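Local atomic coordinates of Alr1585 protein (Nostoc sp., PDB entry 5C2I), a protein that probably uses its haem to reduce hydrogen peroxide and oxidise dyes and similar substrates, as a DyP-type (dye-decolorizing) peroxidase that assembles into a tetramer. Residues 256-261 / 383-388; 139-144 / 449-454. The protein carries 1 engineered substitution. All blocks are in the same frame, centred on the assembly; numbering follows the deposited sequence.

How the contacts relate
Contacts 1 and 2 meet at one antiparallel sheet, their centres about 10 Å apart. Contact 1 joins strands 250-261 and 383-390, and contact 2 sets segment 139-144, from the N-terminal DyP domain range, on strand 448-458, the neighbour of 250-261 on its other side. Along the chain the segments come in the order 139-144, 256-261, 383-388, 449-454, so contact 1 is nested inside the loop that contact 2 closes. Lys258 NZ ties them by a salt bridge to Glu141 OE1 (2.7 Å). Contact 1 lines the haem pocket, whereas contact 2 joins segment 139-144 to the sheet that lines this pocket, next to a subunit interface.

Contact 1 (256-261 / 383-388). With HEM (protoporphyrin IX containing Fe), chain E.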
ATOM      1  N   TYR A 256     -14.574  27.498 -16.967  1.00 15.21           N
ATOM      2  CA  TYR A 256     -13.265  26.892 -16.651  1.00 15.53           C
ATOM      3  C   TYR A 256     -12.358  27.989 -16.120  1.00 15.82           C
ATOM      4  O   TYR A 256     -12.185  29.004 -16.794  1.00 16.57           O
ATOM      5  CB  TYR A 256     -12.650  26.253 -17.913  1.00 15.83           C
ATOM      6  CG  TYR A 256     -11.436  25.394 -17.660  1.00 15.79           C
ATOM      7  CD1 TYR A 256     -10.227  25.939 -17.137  1.00 15.90           C
ATOM      8  CD2 TYR A 256     -11.463  24.065 -17.917  1.00 15.67           C
ATOM      9  CE1 TYR A 256      -9.143  25.134 -16.876  1.00 16.13           C
ATOM     10  CE2 TYR A 256     -10.356  23.256 -17.702  1.00 16.33           C
ATOM     11  CZ  TYR A 256      -9.213  23.780 -17.162  1.00 16.30           C
ATOM     12  OH  TYR A 256      -8.138  22.971 -16.952  1.00 17.28           O
ATOM     13  N   ARG A 257     -11.811  27.791 -14.913  1.00 16.02           N
ATOM     14  CA  ARG A 257     -10.913  28.749 -14.270  1.00 16.58           C
ATOM     15  C   ARG A 257      -9.807  28.014 -13.575  1.00 16.66           C
ATOM     16  O   ARG A 257     -10.083  27.085 -12.787  1.00 16.12           O
ATOM     17  CB  ARG A 257     -11.666  29.621 -13.273  1.00 17.06           C
ATOM     18  CG  ARG A 257     -12.667  30.584 -13.948  1.00 17.65           C
ATOM     19  CD  ARG A 257     -13.675  31.185 -12.991  1.00 17.53           C
ATOM     20  NE  ARG A 257     -13.140  32.111 -11.997  1.00 17.85           N
ATOM     21  CZ  ARG A 257     -12.800  33.384 -12.225  1.00 18.82           C
ATOM     22  NH1 ARG A 257     -12.824  33.927 -13.445  1.00 19.26           N
ATOM     23  NH2 ARG A 257     -12.391  34.122 -11.212  1.00 18.76           N
ATOM     24  N   LYS A 258      -8.552  28.398 -13.874  1.00 15.92           N
ATOM     25  CA  LYS A 258      -7.416  27.819 -13.191  1.00 15.90           C
ATOM     26  C   LYS A 258      -7.120  28.645 -11.931  1.00 16.59           C
ATOM     27  O   LYS A 258      -6.802  29.834 -12.043  1.00 17.32           O
ATOM     28  CB  LYS A 258      -6.211  27.749 -14.092  1.00 16.32           C
ATOM     29  CG  LYS A 258      -4.990  27.150 -13.412  1.00 16.86           C
ATOM     30  CD  LYS A 258      -3.832  26.911 -14.397  1.00 17.56           C
ATOM     31  CE  LYS A 258      -2.680  26.153 -13.736  1.00 17.85           C
ATOM     32  NZ  LYS A 258      -1.569  25.800 -14.658  1.00 18.71           N
ATOM     33  N   LEU A 259      -7.312  28.039 -10.767  1.00 17.10           N
ATOM     34  CA  LEU A 259      -7.249  28.783  -9.493  1.00 18.04           C
ATOM     35  C   LEU A 259      -6.076  28.254  -8.667  1.00 18.53           C
ATOM     36  O   LEU A 259      -6.149  27.183  -8.073  1.00 18.75           O
ATOM     37  CB  LEU A 259      -8.592  28.636  -8.757  1.00 17.70           C
ATOM     38  CG  LEU A 259      -9.840  29.113  -9.482  1.00 17.44           C
ATOM     39  CD1 LEU A 259     -11.095  28.963  -8.605  1.00 17.75           C
ATOM     40  CD2 LEU A 259      -9.682  30.551  -9.940  1.00 19.43           C
ATOM     41  N   GLU A 260      -5.024  29.050  -8.610  1.00 19.30           N
ATOM     42  CA  GLU A 260      -3.827  28.713  -7.860  1.00 19.92           C
ATOM     43  C   GLU A 260      -4.033  28.924  -6.370  1.00 20.24           C
ATOM     44  O   GLU A 260      -4.586  29.952  -5.960  1.00 20.46           O
ATOM     45  CB  GLU A 260      -2.666  29.573  -8.313  1.00 20.88           C
ATOM     46  CG  GLU A 260      -1.342  29.233  -7.655  1.00 21.23           C
ATOM     47  CD  GLU A 260      -0.224  30.061  -8.200  1.00 22.35           C
ATOM     48  OE1 GLU A 260      -0.210  31.260  -7.861  1.00 24.92           O
ATOM     49  OE2 GLU A 260       0.587  29.549  -8.995  1.00 21.83           O
ATOM     50  N   GLN A 261      -3.579  27.952  -5.571  1.00 18.80           N
ATOM     51  CA  GLN A 261      -3.795  27.976  -4.140  1.00 18.96           C
ATOM     52  C   GLN A 261      -2.489  28.027  -3.381  1.00 18.83           C
ATOM     53  O   GLN A 261      -1.684  27.128  -3.501  1.00 19.07           O
ATOM     54  CB  GLN A 261      -4.588  26.729  -3.699  1.00 18.32           C
ATOM     55  CG  GLN A 261      -5.989  26.652  -4.242  1.00 18.51           C
ATOM     56  CD  GLN A 261      -6.654  25.332  -3.913  1.00 18.27           C
ATOM     57  OE1 GLN A 261      -6.742  24.429  -4.749  1.00 18.33           O
ATOM     58  NE2 GLN A 261      -7.119  25.205  -2.670  1.00 18.56           N
ATOM     59  N   GLY A 383      -3.081  23.965  -7.473  1.00 17.45           N
ATOM     60  CA  GLY A 383      -4.444  24.460  -7.226  1.00 17.08           C
ATOM     61  C   GLY A 383      -5.570  23.648  -7.775  1.00 16.56           C
ATOM     62  O   GLY A 383      -5.502  22.407  -7.824  1.00 16.53           O
ATOM     63  N   LEU A 384      -6.650  24.345  -8.117  1.00 16.02           N
ATOM     64  CA  LEU A 384      -7.865  23.761  -8.544  1.00 16.70           C
ATOM     65  C   LEU A 384      -8.146  24.146  -9.972  1.00 16.52           C
ATOM     66  O   LEU A 384      -8.166  25.334 -10.323  1.00 16.52           O
ATOM     67  CB  LEU A 384      -9.042  24.247  -7.658  1.00 17.32           C
ATOM     68  CG  LEU A 384     -10.371  23.520  -7.863  1.00 17.82           C
ATOM     69  CD1 LEU A 384     -10.295  22.118  -7.261  1.00 17.73           C
ATOM     70  CD2 LEU A 384     -11.535  24.315  -7.245  1.00 18.65           C
ATOM     71  N   LEU A 385      -8.402  23.122 -10.801  1.00 16.18           N
ATOM     72  CA  LEU A 385      -8.985  23.365 -12.124  1.00 15.41           C
ATOM     73  C   LEU A 385     -10.485  23.402 -11.918  1.00 15.19           C
ATOM     74  O   LEU A 385     -11.136  22.344 -11.767  1.00 15.20           O
ATOM     75  CB  LEU A 385      -8.568  22.306 -13.136  1.00 15.80           C
ATOM     76  CG  LEU A 385      -7.046  22.143 -13.268  1.00 16.50           C
ATOM     77  CD1 LEU A 385      -6.724  20.968 -14.185  1.00 16.51           C
ATOM     78  CD2 LEU A 385      -6.397  23.427 -13.761  1.00 17.56           C
ATOM     79  N   PHE A 386     -11.010  24.610 -11.779  1.00 15.53           N
ATOM     80  CA  PHE A 386     -12.421  24.830 -11.461  1.00 15.33           C
ATOM     81  C   PHE A 386     -13.249  24.723 -12.722  1.00 15.27           C
ATOM     82  O   PHE A 386     -13.063  25.513 -13.656  1.00 16.05           O
ATOM     83  CB  PHE A 386     -12.606  26.216 -10.816  1.00 15.59           C
ATOM     84  CG  PHE A 386     -14.023  26.549 -10.475  1.00 15.72           C
ATOM     85  CD1 PHE A 386     -14.568  26.146  -9.252  1.00 17.19           C
ATOM     86  CD2 PHE A 386     -14.846  27.212 -11.410  1.00 17.18           C
ATOM     87  CE1 PHE A 386     -15.881  26.471  -8.921  1.00 17.20           C
ATOM     88  CE2 PHE A 386     -16.167  27.533 -11.082  1.00 17.99           C
ATOM     89  CZ  PHE A 386     -16.694  27.141  -9.844  1.00 16.29           C
ATOM     90  N   LEU A 387     -14.122  23.728 -12.774  1.00 15.27           N
ATOM     91  CA  LEU A 387     -15.089  23.599 -13.879  1.00 15.55           C
ATOM     92  C   LEU A 387     -16.476  23.560 -13.279  1.00 15.45           C
ATOM     93  O   LEU A 387     -16.685  22.838 -12.310  1.00 15.17           O
ATOM     94  CB  LEU A 387     -14.885  22.299 -14.653  1.00 15.98           C
ATOM     95  CG  LEU A 387     -13.686  22.209 -15.620  1.00 16.07           C
ATOM     96  CD1 LEU A 387     -12.382  22.015 -14.854  1.00 16.62           C
ATOM     97  CD2 LEU A 387     -13.892  21.029 -16.554  1.00 16.68           C
ATOM     98  N   CYS A 388     -17.415  24.311 -13.846  1.00 14.72           N
ATOM     99  CA  CYS A 388     -18.800  24.137 -13.465  1.00 14.87           C
ATOM    100  C   CYS A 388     -19.727  24.325 -14.658  1.00 14.76           C
ATOM    101  O   CYS A 388     -19.380  25.038 -15.612  1.00 15.58           O
ATOM    102  CB  CYS A 388     -19.180  25.048 -12.301  1.00 15.53           C
ATOM    103  SG  CYS A 388     -19.413  26.797 -12.693  1.00 15.74           S
TER
HETATM  104  CHA HEM E 501     -18.249  24.250  -1.647  1.00 13.30           C
HETATM  105  CHB HEM E 501     -13.459  24.806  -1.665  1.00 13.49           C
HETATM  106  CHC HEM E 501     -13.847  27.848  -5.409  1.00 13.80           C
HETATM  107  CHD HEM E 501     -18.640  27.456  -5.190  1.00 14.48           C
HETATM  108  C1A HEM E 501     -16.909  24.151  -1.310  1.00 13.20           C
HETATM  109  C2A HEM E 501     -16.392  23.386  -0.223  1.00 14.07           C
HETATM  110  C3A HEM E 501     -15.050  23.545  -0.233  1.00 13.10           C
HETATM  111  C4A HEM E 501     -14.740  24.379  -1.330  1.00 13.58           C
HETATM  112  CMA HEM E 501     -14.039  22.919   0.690  1.00 13.61           C
HETATM  113  CAA HEM E 501     -17.180  22.532   0.779  1.00 12.77           C
HETATM  114  CBA HEM E 501     -17.466  21.075   0.405  1.00 14.05           C
HETATM  115  CGA HEM E 501     -18.292  21.048  -0.852  1.00 14.47           C
HETATM  116  O1A HEM E 501     -19.550  21.179  -0.830  1.00 15.91           O
HETATM  117  O2A HEM E 501     -17.708  20.898  -1.927  1.00 14.08           O
HETATM  118  C1B HEM E 501     -13.168  25.656  -2.730  1.00 15.15           C
HETATM  119  C2B HEM E 501     -11.835  26.033  -3.119  1.00 14.99           C
HETATM  120  C3B HEM E 501     -11.933  26.833  -4.171  1.00 14.60           C
HETATM  121  C4B HEM E 501     -13.370  27.007  -4.398  1.00 14.65           C
HETATM  122  CMB HEM E 501     -10.590  25.555  -2.460  1.00 15.31           C
HETATM  123  CAB HEM E 501     -10.899  27.464  -5.028  1.00 14.62           C
HETATM  124  CBB HEM E 501      -9.650  26.987  -5.173  1.00 15.38           C
HETATM  125  C1C HEM E 501     -15.213  28.060  -5.659  1.00 14.78           C
HETATM  126  C2C HEM E 501     -15.746  28.985  -6.533  1.00 14.43           C
HETATM  127  C3C HEM E 501     -17.110  28.885  -6.448  1.00 15.31           C
HETATM  128  C4C HEM E 501     -17.388  27.868  -5.527  1.00 14.56           C
HETATM  129  CMC HEM E 501     -15.009  29.900  -7.467  1.00 14.55           C
HETATM  130  CAC HEM E 501     -18.148  29.665  -7.121  1.00 14.88           C
HETATM  131  CBC HEM E 501     -18.096  30.907  -7.535  1.00 16.19           C
HETATM  132  C1D HEM E 501     -18.866  26.441  -4.263  1.00 14.38           C
HETATM  133  C2D HEM E 501     -20.217  25.964  -3.986  1.00 14.19           C
HETATM  134  C3D HEM E 501     -20.124  25.111  -2.975  1.00 13.83           C
HETATM  135  C4D HEM E 501     -18.676  25.041  -2.679  1.00 13.39           C
HETATM  136  CMD HEM E 501     -21.511  26.364  -4.676  1.00 15.72           C
HETATM  137  CAD HEM E 501     -21.253  24.331  -2.365  1.00 14.08           C
HETATM  138  CBD HEM E 501     -21.994  25.093  -1.261  1.00 14.24           C
HETATM  139  CGD HEM E 501     -23.121  24.257  -0.748  1.00 13.43           C
HETATM  140  O1D HEM E 501     -23.140  24.049   0.462  1.00 13.40           O
HETATM  141  O2D HEM E 501     -24.033  23.781  -1.508  1.00 15.31           O
HETATM  142  NA  HEM E 501     -15.896  24.816  -1.933  1.00 13.41           N
HETATM  143  NB  HEM E 501     -14.014  26.312  -3.460  1.00 13.87           N
HETATM  144  NC  HEM E 501     -16.215  27.443  -4.969  1.00 14.08           N
HETATM  145  ND  HEM E 501     -17.978  25.925  -3.410  1.00 13.68           N
HETATM  146 FE   HEM E 501     -16.061  26.139  -3.416  1.00 15.06          FE
HETATM  147  O   HOH W   1      -7.154  21.760  -5.013  1.00 21.60           O
HETATM  148  O   HOH W   2     -15.773  24.545  -5.102  1.00 20.81           O
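Arg257 with Phe386 and Leu259 with Leu384 are the hydrogen-bonded pairs of two antiparallel strand segments, whose axes lie 4.7 Å apart at 165°; each pair is closed by two backbone bonds. Gly383 brings its CA within 3.3 Å of Leu259 O in a CA-H...O contact, where a side chain would collide with that oxygen. The face bearing Leu259, Leu384 and Phe386 forms part of the haem pocket. Phe386 sets CG anti to its backbone N (chi1 179°), and ring atom CE1 reaches 3.5 Å from haem C2C, while the haem methyl CMC lies over one face of the ring, toward its rim. Beside it, Leu259 CD1 touches Phe386 CB at 3.8 Å and also nears haem CAB. The vinyl carbon CBB sits against Leu384 CB (3.7 Å) and Gln261 CD. Gln261 OE1 accepts a bond from a water 2.7 Å away that also donates weakly to Gly383 O; Gln261 NE2 is hydrogen-bonded to Glu197. On the other face Tyr256 packs side by side with Leu387, CD2 to CG 3.7 Å, and its OH, hydrogen-bonded to His45, brushes both methyls of Leu385. Strand 448-458 flanks 250-261 on its other side, strand 363-369 pairs with 383-390, and Phe397 of helix 397-405 packs on Arg257 and Cys388.

Contact 2 (139-144 / 449-454); sequences TWELGF and NMKGGE
Trp140 lays one face of its indole over the backbone of Lys451, Gly452 and Gly453. Gly452 CA makes a CH-pi contact 3.7 Å from the centroid of the five-membered ring, 21° off the ring normal. CG of Trp140, anti to the carbonyl carbon (chi1 -72°), lies close to Gly452 CA. CZ3 and CH2 of Trp140 each come within 3.5 Å of Gly453 O, buried with no partner in the model. Phe144 also presses on this glycine backbone: Gly452 C lies over one face of its ring, and Phe144 CG is 3.8 Å from Gly452 CA. A side chain on Gly452 would run into Phe144 CB and crowd the indole. Met450 SD stands obliquely 5.4 Å from the centroid of the Trp140 five-membered ring, a Met-aromatic contact, and its methyl CE touches CZ2 of Trp140 at 3.7 Å. An alanine in place of Trp140 would probably open a gap above the two glycines and leave Met450 CE without its aromatic neighbour.

One direct hydrogen bond crosses the segments, Glu141 N to Lys451 O at 2.9 Å, its donor tilted 18° from the carbonyl plane. Two waters add bridges: one donates to Thr139 OG1, also hydrogen-bonded to Lys136 O, and to Met450 O; the other links Thr139 O to Lys451 NZ. The side chain of Lys451, bent at chi2 and chi3, brings CE to 3.9 Å from Glu141 OE2, but NZ, 5.1 Å from that oxygen, is too far for a salt bridge.

Besides its salt bridge to Lys258, Glu141 OE1 accepts a hydrogen bond from Gln171 of the second subunit. Strand 448-458 pairs antiparallel with strand 250-261, and segment 139-144, leading into helix 142-145, packs on it, with Phe144 edge-to-face with Phe47 of strand 42-50.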
ATOM      1  N   THR A 139      -1.771  39.092 -16.372  1.00 27.18           N
ATOM      2  CA  THR A 139      -1.248  38.260 -15.286  1.00 27.20           C
ATOM      3  C   THR A 139      -1.540  36.790 -15.468  1.00 26.07           C
ATOM      4  O   THR A 139      -1.033  35.968 -14.708  1.00 26.48           O
ATOM      5  CB  THR A 139      -1.806  38.668 -13.910  1.00 27.49           C
ATOM      6  OG1 THR A 139      -3.199  38.321 -13.833  1.00 26.94           O
ATOM      7  CG2 THR A 139      -1.607  40.161 -13.652  1.00 29.06           C
ATOM      8  N   TRP A 140      -2.378  36.438 -16.442  1.00 24.74           N
ATOM      9  CA  TRP A 140      -2.724  35.053 -16.673  1.00 24.01           C
ATOM     10  C   TRP A 140      -1.534  34.254 -17.168  1.00 24.58           C
ATOM     11  O   TRP A 140      -0.619  34.813 -17.750  1.00 23.65           O
ATOM     12  CB  TRP A 140      -3.809  34.934 -17.726  1.00 24.03           C
ATOM     13  CG  TRP A 140      -5.191  35.374 -17.326  1.00 23.67           C
ATOM     14  CD1 TRP A 140      -5.567  36.075 -16.227  1.00 24.61           C
ATOM     15  CD2 TRP A 140      -6.388  35.148 -18.090  1.00 23.49           C
ATOM     16  NE1 TRP A 140      -6.958  36.253 -16.241  1.00 24.71           N
ATOM     17  CE2 TRP A 140      -7.453  35.741 -17.409  1.00 23.07           C
ATOM     18  CE3 TRP A 140      -6.639  34.528 -19.319  1.00 24.46           C
ATOM     19  CZ2 TRP A 140      -8.780  35.646 -17.861  1.00 23.62           C
ATOM     20  CZ3 TRP A 140      -7.974  34.457 -19.779  1.00 23.79           C
ATOM     21  CH2 TRP A 140      -9.006  35.015 -19.046  1.00 23.37           C
ATOM     22  N   GLU A 141      -1.551  32.956 -16.897  1.00 23.74           N
ATOM     23  CA  GLU A 141      -0.597  32.059 -17.526  1.00 26.13           C
ATOM     24  C   GLU A 141      -0.692  32.175 -19.047  1.00 25.53           C
ATOM     25  O   GLU A 141      -1.782  32.375 -19.616  1.00 24.67           O
ATOM     26  CB  GLU A 141      -0.793  30.631 -17.047  1.00 26.00           C
ATOM     27  CG  GLU A 141      -0.242  30.488 -15.629  1.00 27.37           C
ATOM     28  CD  GLU A 141      -0.405  29.113 -15.025  1.00 27.99           C
ATOM     29  OE1 GLU A 141      -0.797  28.175 -15.722  1.00 26.16           O
ATOM     30  OE2 GLU A 141      -0.123  28.986 -13.802  1.00 32.53           O
ATOM     31  N   LEU A 142       0.481  32.109 -19.696  1.00 27.86           N
ATOM     32  CA  LEU A 142       0.597  32.341 -21.148  1.00 29.03           C
ATOM     33  C   LEU A 142      -0.404  31.556 -21.990  1.00 29.70           C
ATOM     34  O   LEU A 142      -1.026  32.116 -22.879  1.00 29.54           O
ATOM     35  CB  LEU A 142       2.019  32.017 -21.631  1.00 31.18           C
ATOM     36  CG  LEU A 142       3.127  32.978 -21.195  1.00 32.93           C
ATOM     37  CD1 LEU A 142       4.497  32.355 -21.456  1.00 34.29           C
ATOM     38  CD2 LEU A 142       2.996  34.314 -21.938  1.00 34.74           C
ATOM     39  N   GLY A 143      -0.593  30.281 -21.678  1.00 30.78           N
ATOM     40  CA  GLY A 143      -1.535  29.438 -22.424  1.00 31.31           C
ATOM     41  C   GLY A 143      -2.944  30.048 -22.543  1.00 32.52           C
ATOM     42  O   GLY A 143      -3.579  30.001 -23.607  1.00 36.72           O
ATOM     43  N   PHE A 144      -3.410  30.678 -21.468  1.00 26.64           N
ATOM     44  CA  PHE A 144      -4.739  31.230 -21.445  1.00 23.70           C
ATOM     45  C   PHE A 144      -4.842  32.596 -22.098  1.00 25.27           C
ATOM     46  O   PHE A 144      -5.941  33.075 -22.304  1.00 24.03           O
ATOM     47  CB  PHE A 144      -5.260  31.281 -20.001  1.00 23.19           C
ATOM     48  CG  PHE A 144      -5.467  29.912 -19.382  1.00 22.50           C
ATOM     49  CD1 PHE A 144      -6.530  29.115 -19.772  1.00 21.79           C
ATOM     50  CD2 PHE A 144      -4.572  29.411 -18.460  1.00 22.49           C
ATOM     51  CE1 PHE A 144      -6.715  27.873 -19.219  1.00 20.40           C
ATOM     52  CE2 PHE A 144      -4.750  28.159 -17.908  1.00 21.35           C
ATOM     53  CZ  PHE A 144      -5.820  27.383 -18.296  1.00 20.84           C
ATOM     54  N   ASN A 449      -5.457  32.626  -6.542  1.00 22.59           N
ATOM     55  CA  ASN A 449      -5.176  33.550  -7.642  1.00 24.60           C
ATOM     56  C   ASN A 449      -5.731  32.984  -8.938  1.00 22.40           C
ATOM     57  O   ASN A 449      -5.435  31.827  -9.287  1.00 20.61           O
ATOM     58  CB  ASN A 449      -3.672  33.737  -7.850  1.00 27.12           C
ATOM     59  CG  ASN A 449      -2.933  34.015  -6.566  1.00 34.98           C
ATOM     60  OD1 ASN A 449      -3.293  34.925  -5.818  1.00 32.97           O
ATOM     61  ND2 ASN A 449      -1.882  33.214  -6.289  1.00 39.67           N
ATOM     62  N   MET A 450      -6.516  33.779  -9.634  1.00 20.41           N
ATOM     63  CA  MET A 450      -7.043  33.412 -10.950  1.00 19.75           C
ATOM     64  C   MET A 450      -5.922  33.481 -11.977  1.00 20.48           C
ATOM     65  O   MET A 450      -5.354  34.562 -12.224  1.00 19.53           O
ATOM     66  CB  MET A 450      -8.169  34.379 -11.293  1.00 20.63           C
ATOM     67  CG  MET A 450      -8.608  34.422 -12.735  1.00 21.23           C
ATOM     68  SD  MET A 450      -9.147  32.853 -13.421  1.00 19.48           S
ATOM     69  CE  MET A 450      -9.707  33.465 -15.022  1.00 20.31           C
ATOM     70  N   LYS A 451      -5.612  32.348 -12.598  1.00 19.57           N
ATOM     71  CA  LYS A 451      -4.502  32.258 -13.553  1.00 21.13           C
ATOM     72  C   LYS A 451      -4.953  32.149 -15.011  1.00 20.13           C
ATOM     73  O   LYS A 451      -4.129  32.096 -15.907  1.00 21.07           O
ATOM     74  CB  LYS A 451      -3.648  31.014 -13.216  1.00 22.66           C
ATOM     75  CG  LYS A 451      -3.025  30.996 -11.821  1.00 24.03           C
ATOM     76  CD  LYS A 451      -2.314  32.279 -11.448  1.00 28.50           C
ATOM     77  CE  LYS A 451      -1.091  32.471 -12.285  1.00 31.72           C
ATOM     78  NZ  LYS A 451      -0.320  33.606 -11.719  1.00 36.58           N
ATOM     79  N   GLY A 452      -6.245  32.091 -15.246  1.00 19.56           N
ATOM     80  CA  GLY A 452      -6.787  32.063 -16.587  1.00 19.32           C
ATOM     81  C   GLY A 452      -7.960  31.121 -16.743  1.00 19.01           C
ATOM     82  O   GLY A 452      -8.241  30.289 -15.878  1.00 17.50           O
ATOM     83  N   GLY A 453      -8.687  31.286 -17.841  1.00 19.11           N
ATOM     84  CA  GLY A 453      -9.871  30.438 -18.085  1.00 19.12           C
ATOM     85  C   GLY A 453     -10.679  30.929 -19.264  1.00 19.13           C
ATOM     86  O   GLY A 453     -10.273  31.853 -19.951  1.00 19.02           O
ATOM     87  N   GLU A 454     -11.816  30.295 -19.491  1.00 18.48           N
ATOM     88  CA  GLU A 454     -12.725  30.691 -20.546  1.00 18.14           C
ATOM     89  C   GLU A 454     -14.061  30.074 -20.319  1.00 17.60           C
ATOM     90  O   GLU A 454     -14.201  29.084 -19.563  1.00 17.70           O
ATOM     91  CB  GLU A 454     -12.159  30.281 -21.912  1.00 18.93           C
ATOM     92  CG  GLU A 454     -12.901  30.747 -23.145  1.00 19.53           C
ATOM     93  CD  GLU A 454     -13.102  32.255 -23.204  1.00 19.90           C
ATOM     94  OE1 GLU A 454     -14.031  32.750 -22.535  1.00 19.09           O
ATOM     95  OE2 GLU A 454     -12.344  32.926 -23.914  1.00 20.73           O
TER
HETATM   96  O   HOH W   3      -3.434  36.262 -11.951  1.00 29.20           O
HETATM   97  O   HOH W   4       1.046  33.943 -14.013  1.00 45.59           O